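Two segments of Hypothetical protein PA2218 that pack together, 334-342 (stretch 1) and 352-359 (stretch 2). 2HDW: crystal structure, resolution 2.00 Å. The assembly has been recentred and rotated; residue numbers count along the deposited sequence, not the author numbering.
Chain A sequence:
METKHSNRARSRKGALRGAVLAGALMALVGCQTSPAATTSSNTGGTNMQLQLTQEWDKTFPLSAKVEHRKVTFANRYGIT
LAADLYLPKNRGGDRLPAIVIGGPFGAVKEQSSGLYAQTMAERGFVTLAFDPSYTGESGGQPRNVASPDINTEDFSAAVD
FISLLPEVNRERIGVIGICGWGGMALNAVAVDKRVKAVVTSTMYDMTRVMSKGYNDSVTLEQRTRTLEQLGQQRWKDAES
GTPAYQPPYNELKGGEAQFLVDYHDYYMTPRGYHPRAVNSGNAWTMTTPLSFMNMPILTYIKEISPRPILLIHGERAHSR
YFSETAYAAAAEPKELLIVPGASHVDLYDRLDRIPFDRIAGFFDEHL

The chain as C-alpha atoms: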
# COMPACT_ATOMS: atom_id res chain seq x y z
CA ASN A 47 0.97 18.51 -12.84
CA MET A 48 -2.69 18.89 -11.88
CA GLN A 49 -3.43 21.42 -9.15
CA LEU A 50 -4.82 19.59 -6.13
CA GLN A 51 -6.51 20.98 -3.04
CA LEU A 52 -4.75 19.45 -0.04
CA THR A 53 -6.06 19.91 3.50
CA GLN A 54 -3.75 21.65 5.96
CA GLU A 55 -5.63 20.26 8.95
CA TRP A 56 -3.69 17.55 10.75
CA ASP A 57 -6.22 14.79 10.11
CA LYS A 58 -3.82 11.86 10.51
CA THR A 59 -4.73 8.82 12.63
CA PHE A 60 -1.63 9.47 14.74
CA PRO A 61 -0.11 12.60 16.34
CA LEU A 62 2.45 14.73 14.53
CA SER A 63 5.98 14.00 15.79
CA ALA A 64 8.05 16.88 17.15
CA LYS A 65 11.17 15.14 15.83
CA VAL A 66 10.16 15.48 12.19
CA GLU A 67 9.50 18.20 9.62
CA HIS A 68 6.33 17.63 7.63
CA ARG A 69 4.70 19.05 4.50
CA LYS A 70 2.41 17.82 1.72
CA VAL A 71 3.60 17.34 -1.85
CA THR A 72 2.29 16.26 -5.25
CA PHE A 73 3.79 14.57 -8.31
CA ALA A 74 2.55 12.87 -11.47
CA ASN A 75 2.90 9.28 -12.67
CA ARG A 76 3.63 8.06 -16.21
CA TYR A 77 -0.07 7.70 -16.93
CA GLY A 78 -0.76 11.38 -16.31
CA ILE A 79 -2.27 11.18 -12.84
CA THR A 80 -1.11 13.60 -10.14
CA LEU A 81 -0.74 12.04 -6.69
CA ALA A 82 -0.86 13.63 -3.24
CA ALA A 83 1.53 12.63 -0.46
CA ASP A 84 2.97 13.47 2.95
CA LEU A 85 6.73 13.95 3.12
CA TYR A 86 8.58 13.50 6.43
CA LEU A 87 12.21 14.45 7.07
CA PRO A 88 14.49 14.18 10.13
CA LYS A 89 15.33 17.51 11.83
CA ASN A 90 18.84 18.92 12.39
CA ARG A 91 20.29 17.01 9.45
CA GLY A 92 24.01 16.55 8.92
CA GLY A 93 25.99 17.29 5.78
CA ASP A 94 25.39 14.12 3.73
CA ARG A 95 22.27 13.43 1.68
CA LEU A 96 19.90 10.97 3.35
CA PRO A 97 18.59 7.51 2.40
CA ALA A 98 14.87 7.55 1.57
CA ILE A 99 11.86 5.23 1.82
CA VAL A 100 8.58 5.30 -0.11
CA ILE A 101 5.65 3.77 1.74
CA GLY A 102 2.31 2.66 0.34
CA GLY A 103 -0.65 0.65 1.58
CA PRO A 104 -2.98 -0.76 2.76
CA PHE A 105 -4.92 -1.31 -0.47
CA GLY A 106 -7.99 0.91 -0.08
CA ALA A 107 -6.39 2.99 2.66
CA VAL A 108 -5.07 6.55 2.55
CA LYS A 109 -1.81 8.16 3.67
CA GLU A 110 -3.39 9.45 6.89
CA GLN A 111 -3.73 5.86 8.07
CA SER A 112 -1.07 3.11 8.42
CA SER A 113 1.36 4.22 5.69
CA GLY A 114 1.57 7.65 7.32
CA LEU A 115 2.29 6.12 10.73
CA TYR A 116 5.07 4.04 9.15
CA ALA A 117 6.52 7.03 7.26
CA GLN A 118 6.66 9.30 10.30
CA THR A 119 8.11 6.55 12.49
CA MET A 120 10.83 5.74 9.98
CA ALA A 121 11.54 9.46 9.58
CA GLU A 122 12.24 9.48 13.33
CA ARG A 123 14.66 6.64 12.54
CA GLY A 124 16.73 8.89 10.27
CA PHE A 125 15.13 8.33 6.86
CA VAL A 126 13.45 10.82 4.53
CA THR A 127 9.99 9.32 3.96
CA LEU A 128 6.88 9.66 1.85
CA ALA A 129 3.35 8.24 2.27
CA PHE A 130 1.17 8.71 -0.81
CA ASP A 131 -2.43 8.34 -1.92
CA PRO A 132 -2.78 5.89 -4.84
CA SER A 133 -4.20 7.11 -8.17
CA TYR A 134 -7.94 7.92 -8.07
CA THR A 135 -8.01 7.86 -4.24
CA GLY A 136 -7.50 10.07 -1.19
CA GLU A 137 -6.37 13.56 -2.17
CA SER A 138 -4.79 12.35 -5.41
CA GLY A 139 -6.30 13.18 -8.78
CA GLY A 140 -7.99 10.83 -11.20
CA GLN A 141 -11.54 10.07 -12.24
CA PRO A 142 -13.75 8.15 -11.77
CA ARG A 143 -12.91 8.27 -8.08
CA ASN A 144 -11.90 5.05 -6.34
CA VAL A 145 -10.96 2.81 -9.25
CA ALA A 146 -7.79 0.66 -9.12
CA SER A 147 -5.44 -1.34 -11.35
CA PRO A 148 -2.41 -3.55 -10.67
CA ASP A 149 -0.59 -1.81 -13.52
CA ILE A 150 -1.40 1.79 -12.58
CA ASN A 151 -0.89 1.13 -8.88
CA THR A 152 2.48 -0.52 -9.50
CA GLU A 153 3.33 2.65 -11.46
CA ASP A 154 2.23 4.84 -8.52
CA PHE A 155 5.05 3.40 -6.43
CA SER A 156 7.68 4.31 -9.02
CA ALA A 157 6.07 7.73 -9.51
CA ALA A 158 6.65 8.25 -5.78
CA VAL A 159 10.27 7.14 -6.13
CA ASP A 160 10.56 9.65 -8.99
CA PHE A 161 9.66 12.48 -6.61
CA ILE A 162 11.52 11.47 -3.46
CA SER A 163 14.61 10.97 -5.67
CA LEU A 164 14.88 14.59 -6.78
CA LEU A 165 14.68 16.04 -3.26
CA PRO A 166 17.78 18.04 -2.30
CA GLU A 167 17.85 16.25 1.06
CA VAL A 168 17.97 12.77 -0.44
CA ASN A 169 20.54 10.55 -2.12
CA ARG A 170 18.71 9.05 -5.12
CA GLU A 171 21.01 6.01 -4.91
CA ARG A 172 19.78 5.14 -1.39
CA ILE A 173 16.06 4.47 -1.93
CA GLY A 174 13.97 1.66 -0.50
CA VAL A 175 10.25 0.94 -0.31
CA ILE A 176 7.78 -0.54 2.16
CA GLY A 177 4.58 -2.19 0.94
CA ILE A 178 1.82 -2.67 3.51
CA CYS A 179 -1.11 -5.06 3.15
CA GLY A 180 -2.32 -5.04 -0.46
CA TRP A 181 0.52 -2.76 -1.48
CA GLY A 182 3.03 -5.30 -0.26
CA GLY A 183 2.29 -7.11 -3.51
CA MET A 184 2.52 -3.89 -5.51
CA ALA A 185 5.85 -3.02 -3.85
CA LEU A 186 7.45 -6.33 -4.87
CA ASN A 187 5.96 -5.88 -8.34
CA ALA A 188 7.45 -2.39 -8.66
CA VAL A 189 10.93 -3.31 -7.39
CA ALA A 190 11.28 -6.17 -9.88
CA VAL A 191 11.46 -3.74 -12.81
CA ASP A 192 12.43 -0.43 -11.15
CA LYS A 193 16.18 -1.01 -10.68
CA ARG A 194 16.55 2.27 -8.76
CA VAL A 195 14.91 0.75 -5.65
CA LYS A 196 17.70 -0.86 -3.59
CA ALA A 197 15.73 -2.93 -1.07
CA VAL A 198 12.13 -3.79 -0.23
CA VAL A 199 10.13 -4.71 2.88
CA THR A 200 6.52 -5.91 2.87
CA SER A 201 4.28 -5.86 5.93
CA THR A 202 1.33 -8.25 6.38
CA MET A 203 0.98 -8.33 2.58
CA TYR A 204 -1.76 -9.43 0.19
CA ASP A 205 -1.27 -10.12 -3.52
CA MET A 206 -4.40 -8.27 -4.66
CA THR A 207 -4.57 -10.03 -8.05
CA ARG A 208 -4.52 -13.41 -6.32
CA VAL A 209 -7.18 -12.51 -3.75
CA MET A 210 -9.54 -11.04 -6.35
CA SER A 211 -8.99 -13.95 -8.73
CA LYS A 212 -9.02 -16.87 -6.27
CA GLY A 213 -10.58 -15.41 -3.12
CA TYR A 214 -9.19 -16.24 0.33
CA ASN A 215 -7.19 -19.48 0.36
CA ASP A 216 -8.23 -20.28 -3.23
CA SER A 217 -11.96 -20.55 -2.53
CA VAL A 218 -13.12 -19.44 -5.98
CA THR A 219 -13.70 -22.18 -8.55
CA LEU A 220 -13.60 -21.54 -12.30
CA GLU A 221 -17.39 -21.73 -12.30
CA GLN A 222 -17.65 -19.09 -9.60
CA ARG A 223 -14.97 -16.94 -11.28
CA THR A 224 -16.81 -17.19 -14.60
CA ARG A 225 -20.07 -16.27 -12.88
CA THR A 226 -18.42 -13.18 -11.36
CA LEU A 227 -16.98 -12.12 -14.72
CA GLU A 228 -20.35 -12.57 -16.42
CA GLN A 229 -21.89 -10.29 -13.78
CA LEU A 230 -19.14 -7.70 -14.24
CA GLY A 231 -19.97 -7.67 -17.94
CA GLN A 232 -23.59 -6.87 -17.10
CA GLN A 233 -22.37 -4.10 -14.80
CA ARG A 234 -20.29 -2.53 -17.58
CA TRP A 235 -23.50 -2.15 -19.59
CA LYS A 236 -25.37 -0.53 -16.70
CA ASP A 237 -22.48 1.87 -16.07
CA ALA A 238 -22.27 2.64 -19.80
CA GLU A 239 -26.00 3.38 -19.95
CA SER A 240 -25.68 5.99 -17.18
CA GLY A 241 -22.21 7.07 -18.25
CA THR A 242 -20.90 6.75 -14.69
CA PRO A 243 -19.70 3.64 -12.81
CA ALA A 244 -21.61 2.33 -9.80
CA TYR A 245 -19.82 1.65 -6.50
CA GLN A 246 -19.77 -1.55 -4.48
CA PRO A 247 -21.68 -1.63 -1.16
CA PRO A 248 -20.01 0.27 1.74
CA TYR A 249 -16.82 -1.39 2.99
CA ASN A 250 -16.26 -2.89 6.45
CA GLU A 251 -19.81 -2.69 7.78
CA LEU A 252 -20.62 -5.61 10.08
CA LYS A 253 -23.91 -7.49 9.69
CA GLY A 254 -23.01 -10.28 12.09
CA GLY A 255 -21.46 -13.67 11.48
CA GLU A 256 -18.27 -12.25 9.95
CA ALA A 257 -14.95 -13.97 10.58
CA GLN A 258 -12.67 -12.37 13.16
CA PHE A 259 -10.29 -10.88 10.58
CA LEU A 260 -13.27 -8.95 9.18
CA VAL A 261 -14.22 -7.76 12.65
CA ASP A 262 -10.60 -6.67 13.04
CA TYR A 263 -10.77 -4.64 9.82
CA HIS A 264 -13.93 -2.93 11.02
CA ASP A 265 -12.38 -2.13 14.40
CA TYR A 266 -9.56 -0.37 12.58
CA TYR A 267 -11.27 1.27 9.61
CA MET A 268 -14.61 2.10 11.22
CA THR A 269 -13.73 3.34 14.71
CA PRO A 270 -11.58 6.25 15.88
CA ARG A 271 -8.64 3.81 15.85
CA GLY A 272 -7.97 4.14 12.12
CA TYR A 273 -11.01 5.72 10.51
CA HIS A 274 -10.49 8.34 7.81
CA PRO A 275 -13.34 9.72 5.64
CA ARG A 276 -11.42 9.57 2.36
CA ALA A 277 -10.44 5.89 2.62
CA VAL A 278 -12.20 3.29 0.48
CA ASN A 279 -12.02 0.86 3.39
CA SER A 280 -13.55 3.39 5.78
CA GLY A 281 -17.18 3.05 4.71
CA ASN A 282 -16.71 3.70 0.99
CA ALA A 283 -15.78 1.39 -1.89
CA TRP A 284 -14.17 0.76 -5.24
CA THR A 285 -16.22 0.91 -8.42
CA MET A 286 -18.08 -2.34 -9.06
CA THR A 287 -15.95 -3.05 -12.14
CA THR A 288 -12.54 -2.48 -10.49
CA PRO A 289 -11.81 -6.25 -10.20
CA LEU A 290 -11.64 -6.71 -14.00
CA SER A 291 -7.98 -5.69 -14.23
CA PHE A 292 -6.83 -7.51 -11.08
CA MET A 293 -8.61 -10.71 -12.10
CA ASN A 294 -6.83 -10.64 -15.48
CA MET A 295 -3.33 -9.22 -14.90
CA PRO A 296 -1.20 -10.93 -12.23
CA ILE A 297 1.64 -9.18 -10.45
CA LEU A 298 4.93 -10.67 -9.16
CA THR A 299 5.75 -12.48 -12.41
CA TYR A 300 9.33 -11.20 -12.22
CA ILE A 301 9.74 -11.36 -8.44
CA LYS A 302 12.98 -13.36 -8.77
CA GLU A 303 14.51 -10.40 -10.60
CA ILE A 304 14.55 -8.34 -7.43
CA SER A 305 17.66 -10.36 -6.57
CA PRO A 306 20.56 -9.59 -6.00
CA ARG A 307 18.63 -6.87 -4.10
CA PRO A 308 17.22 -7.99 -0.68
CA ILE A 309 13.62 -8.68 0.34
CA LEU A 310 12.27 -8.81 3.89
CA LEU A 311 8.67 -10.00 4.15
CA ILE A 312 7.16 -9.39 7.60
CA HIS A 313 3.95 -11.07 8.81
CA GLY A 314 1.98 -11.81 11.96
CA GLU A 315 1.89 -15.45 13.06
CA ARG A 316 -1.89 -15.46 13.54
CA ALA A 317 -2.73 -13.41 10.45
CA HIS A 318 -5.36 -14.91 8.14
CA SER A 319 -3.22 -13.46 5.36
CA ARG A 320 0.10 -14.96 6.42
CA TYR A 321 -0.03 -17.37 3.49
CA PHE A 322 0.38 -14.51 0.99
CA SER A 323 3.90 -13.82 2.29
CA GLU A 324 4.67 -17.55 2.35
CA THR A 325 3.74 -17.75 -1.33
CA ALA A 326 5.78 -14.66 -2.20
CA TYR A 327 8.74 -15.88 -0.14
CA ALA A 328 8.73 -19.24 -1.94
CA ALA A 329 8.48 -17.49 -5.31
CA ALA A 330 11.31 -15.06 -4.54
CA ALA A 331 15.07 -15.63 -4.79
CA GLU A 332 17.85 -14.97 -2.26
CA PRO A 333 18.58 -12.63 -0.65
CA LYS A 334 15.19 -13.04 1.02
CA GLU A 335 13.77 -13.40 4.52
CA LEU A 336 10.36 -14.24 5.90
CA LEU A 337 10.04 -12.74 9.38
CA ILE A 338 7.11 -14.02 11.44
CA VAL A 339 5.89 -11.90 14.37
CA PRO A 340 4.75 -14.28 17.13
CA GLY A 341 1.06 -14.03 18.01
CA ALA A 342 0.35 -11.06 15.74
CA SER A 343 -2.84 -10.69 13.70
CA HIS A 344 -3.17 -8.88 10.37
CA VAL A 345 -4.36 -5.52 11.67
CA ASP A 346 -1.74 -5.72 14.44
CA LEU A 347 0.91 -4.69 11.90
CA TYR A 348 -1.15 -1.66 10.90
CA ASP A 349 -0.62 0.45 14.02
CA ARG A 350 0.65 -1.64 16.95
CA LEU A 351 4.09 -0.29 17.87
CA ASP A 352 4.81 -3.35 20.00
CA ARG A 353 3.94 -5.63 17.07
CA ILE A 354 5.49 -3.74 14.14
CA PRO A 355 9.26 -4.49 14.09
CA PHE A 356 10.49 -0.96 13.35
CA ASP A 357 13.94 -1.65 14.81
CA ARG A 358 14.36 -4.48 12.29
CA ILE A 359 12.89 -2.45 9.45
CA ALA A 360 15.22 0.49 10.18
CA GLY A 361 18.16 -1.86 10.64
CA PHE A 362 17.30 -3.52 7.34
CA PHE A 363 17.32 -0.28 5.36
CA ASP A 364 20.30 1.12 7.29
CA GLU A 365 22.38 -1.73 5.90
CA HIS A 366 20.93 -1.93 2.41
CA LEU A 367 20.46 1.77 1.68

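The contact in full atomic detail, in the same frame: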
# COMPACT_ATOMS: atom_id res chain seq x y z
N LYS A 334 16.57 -13.20 0.57
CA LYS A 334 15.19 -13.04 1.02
C LYS A 334 15.02 -13.54 2.45
O LYS A 334 15.75 -14.41 2.91
CB LYS A 334 14.23 -13.81 0.11
CG LYS A 334 14.48 -15.33 0.05
CD LYS A 334 13.47 -16.03 -0.85
CE LYS A 334 13.74 -17.53 -0.93
NZ LYS A 334 12.75 -18.26 -1.79
N GLU A 335 14.05 -12.97 3.16
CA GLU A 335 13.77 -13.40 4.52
C GLU A 335 12.31 -13.24 4.86
O GLU A 335 11.70 -12.21 4.57
CB GLU A 335 14.58 -12.61 5.56
CG GLU A 335 14.31 -13.10 6.98
CD GLU A 335 14.89 -12.21 8.06
OE1 GLU A 335 15.98 -11.64 7.85
OE2 GLU A 335 14.25 -12.09 9.13
N LEU A 336 11.74 -14.28 5.46
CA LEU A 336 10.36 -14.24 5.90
C LEU A 336 10.42 -14.13 7.42
O LEU A 336 10.86 -15.05 8.10
CB LEU A 336 9.61 -15.51 5.49
CG LEU A 336 8.22 -15.68 6.12
CD1 LEU A 336 7.41 -14.40 6.00
CD2 LEU A 336 7.51 -16.85 5.44
N LEU A 337 10.01 -12.98 7.95
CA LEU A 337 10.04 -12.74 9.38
C LEU A 337 8.63 -12.83 9.95
O LEU A 337 7.76 -12.02 9.63
CB LEU A 337 10.62 -11.35 9.65
CG LEU A 337 10.76 -10.86 11.09
CD1 LEU A 337 11.66 -11.80 11.89
CD2 LEU A 337 11.36 -9.45 11.06
N ILE A 338 8.41 -13.81 10.82
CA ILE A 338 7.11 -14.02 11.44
C ILE A 338 7.06 -13.38 12.83
O ILE A 338 7.94 -13.63 13.66
CB ILE A 338 6.79 -15.53 11.56
CG1 ILE A 338 6.77 -16.18 10.17
CG2 ILE A 338 5.46 -15.74 12.27
CD1 ILE A 338 5.79 -15.54 9.19
N VAL A 339 6.05 -12.55 13.08
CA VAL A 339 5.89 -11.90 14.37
C VAL A 339 5.00 -12.79 15.22
O VAL A 339 3.80 -12.93 14.95
CB VAL A 339 5.24 -10.52 14.23
CG1 VAL A 339 5.00 -9.91 15.61
CG2 VAL A 339 6.15 -9.61 13.39
N PRO A 340 5.55 -13.40 16.28
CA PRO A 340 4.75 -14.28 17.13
C PRO A 340 3.45 -13.67 17.66
O PRO A 340 3.43 -12.55 18.16
CB PRO A 340 5.71 -14.66 18.26
CG PRO A 340 6.65 -13.48 18.32
CD PRO A 340 6.89 -13.17 16.87
N GLY A 341 2.37 -14.44 17.52
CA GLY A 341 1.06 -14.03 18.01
C GLY A 341 0.39 -12.80 17.43
O GLY A 341 -0.62 -12.35 17.96
N ALA A 342 0.93 -12.26 16.34
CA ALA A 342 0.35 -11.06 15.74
C ALA A 342 -0.72 -11.36 14.69
O ALA A 342 -0.62 -12.33 13.92
CB ALA A 342 1.45 -10.20 15.14
N ASP A 352 4.19 -2.22 19.34
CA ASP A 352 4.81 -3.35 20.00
C ASP A 352 4.72 -4.61 19.14
O ASP A 352 5.21 -5.67 19.53
CB ASP A 352 4.14 -3.59 21.36
CG ASP A 352 2.62 -3.66 21.25
OD1 ASP A 352 2.02 -2.70 20.70
OD2 ASP A 352 2.03 -4.66 21.71
N ARG A 353 4.08 -4.49 17.98
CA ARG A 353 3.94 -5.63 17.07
C ARG A 353 4.69 -5.37 15.77
O ARG A 353 5.19 -6.30 15.13
CB ARG A 353 2.45 -5.89 16.78
CG ARG A 353 1.61 -6.19 18.03
CD ARG A 353 2.11 -7.44 18.74
NE ARG A 353 1.45 -7.66 20.02
CZ ARG A 353 0.19 -8.07 20.17
NH1 ARG A 353 -0.56 -8.30 19.10
NH2 ARG A 353 -0.31 -8.25 21.38
N ILE A 354 4.77 -4.10 15.37
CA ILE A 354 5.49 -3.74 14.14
C ILE A 354 6.97 -3.66 14.48
O ILE A 354 7.38 -2.86 15.33
CB ILE A 354 5.03 -2.36 13.60
CG1 ILE A 354 3.52 -2.37 13.34
CG2 ILE A 354 5.79 -2.04 12.32
CD1 ILE A 354 2.96 -1.01 12.92
N PRO A 355 7.81 -4.49 13.83
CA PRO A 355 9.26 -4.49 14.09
C PRO A 355 10.02 -3.34 13.43
O PRO A 355 10.80 -3.55 12.50
CB PRO A 355 9.70 -5.85 13.58
CG PRO A 355 8.81 -6.06 12.40
CD PRO A 355 7.45 -5.57 12.89
N PHE A 356 9.82 -2.12 13.92
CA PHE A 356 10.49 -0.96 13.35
C PHE A 356 12.00 -1.01 13.51
O PHE A 356 12.72 -0.55 12.62
CB PHE A 356 9.93 0.34 13.94
CG PHE A 356 8.61 0.75 13.37
CD1 PHE A 356 8.48 1.04 12.01
CD2 PHE A 356 7.48 0.86 14.18
CE1 PHE A 356 7.27 1.44 11.48
CE2 PHE A 356 6.26 1.26 13.66
CZ PHE A 356 6.14 1.56 12.31
N ASP A 357 12.49 -1.55 14.62
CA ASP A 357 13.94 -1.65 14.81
C ASP A 357 14.52 -2.44 13.64
O ASP A 357 15.47 -2.00 12.99
CB ASP A 357 14.29 -2.39 16.11
CG ASP A 357 14.05 -1.55 17.37
OD1 ASP A 357 13.46 -0.45 17.27
OD2 ASP A 357 14.46 -2.00 18.46
N ARG A 358 13.93 -3.60 13.37
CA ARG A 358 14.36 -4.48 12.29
C ARG A 358 14.20 -3.84 10.92
O ARG A 358 15.02 -4.05 10.04
CB ARG A 358 13.57 -5.78 12.31
CG ARG A 358 14.38 -6.99 12.75
CD ARG A 358 14.90 -7.80 11.57
NE ARG A 358 15.89 -7.10 10.77
CZ ARG A 358 16.49 -7.62 9.70
NH1 ARG A 358 16.21 -8.85 9.31
NH2 ARG A 358 17.38 -6.90 9.02
N ILE A 359 13.12 -3.10 10.73
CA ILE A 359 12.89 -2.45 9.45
C ILE A 359 13.96 -1.36 9.24
O ILE A 359 14.55 -1.28 8.17
CB ILE A 359 11.47 -1.84 9.38
CG1 ILE A 359 10.43 -2.97 9.45
CG2 ILE A 359 11.31 -1.06 8.09
CD1 ILE A 359 8.99 -2.51 9.46
O HOH W 1 15.49 -10.77 11.11

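The most unusual feature of this contact is a salt bridge that is doubled by a water. Glu335 OE1 lies 3.2 Å from Arg358 NH1, and the carboxylate oxygen sits at the edge of the guanidinium, near its plane. No direct hydrogen bond joins the two stretches, so the direct link is one of charge. Water 1 supplies the hydrogen bonds instead. It donates to Glu335 OE2 at 2.7 Å and accepts from Arg358 NH1 at 2.7 Å. The two carboxylate oxygens therefore reach the same nitrogen by different routes, OE1 directly and OE2 through the water.

The backbones do not pair. Stretch 1 is a strand from Lys334 to Val339 that then enters a turn. Stretch 2 begins as loop and becomes a helix at Phe356. The closest CA atoms, those of Ala342 and Arg353, are 6.6 Å apart. The contact is made mostly by side chains and is modest, with 302 Å² buried in all.

The strand sets the pattern. Side chains alternate along an extended chain, so Glu335, Leu337 and Val339 point toward stretch 2, while Lys334, Leu336 and Ile338 are out of its reach. The three facing residues form a row that changes from charged to apolar.

Leu337 occupies the middle of the row. Its CD2 is 4.4 Å from Pro355 CG and 3.9 Å from Arg358 CD. The arginine thus serves two neighbours. Its aliphatic carbons lie against the leucine, and its charged end goes on to Glu335. Its chi1 of -109° and chi2 of -97° both fall between the usual wells.

Pro355 is at the N-cap position, right before the helix. Its ring meets both apolar side chains of the row: Val339 CG2 is 4.3 Å from Pro355 CD. These are van der Waals contacts between carbon atoms, and they exclude solvent rather than bond. Ile359 N donates to Pro355 O at 3.0 Å, which ties the first helical turn to this residue. Arg358 projects from the same turn toward the strand. Val339 CG1 also comes within 3.6 Å of Arg353 O, so an apolar methyl packs on a backbone carbonyl there.

Beyond the strand, Val339 to Ala342 form a type II beta turn, closed by Ala342 N donating to Val339 O at 3.3 Å. Gly341 takes a phi of 63°, a value that favours glycine.

Arg353 covers this end of the contact. Its CA-to-CB bond points sideways, but the end of the side chain comes nearer to the turn. NH1 of Arg353 is 4.2 Å from Gly341 O and 4.4 Å from Ala342 CA. Both approaches are oblique to the guanidinium, and the distance to the carbonyl is too long for a hydrogen bond. The charge of Arg353 is met within its own stretch, where its NE lies 3.5 Å from Asp352 OD2. That oxygen is well out of the guanidinium plane, so this salt bridge involves charges only.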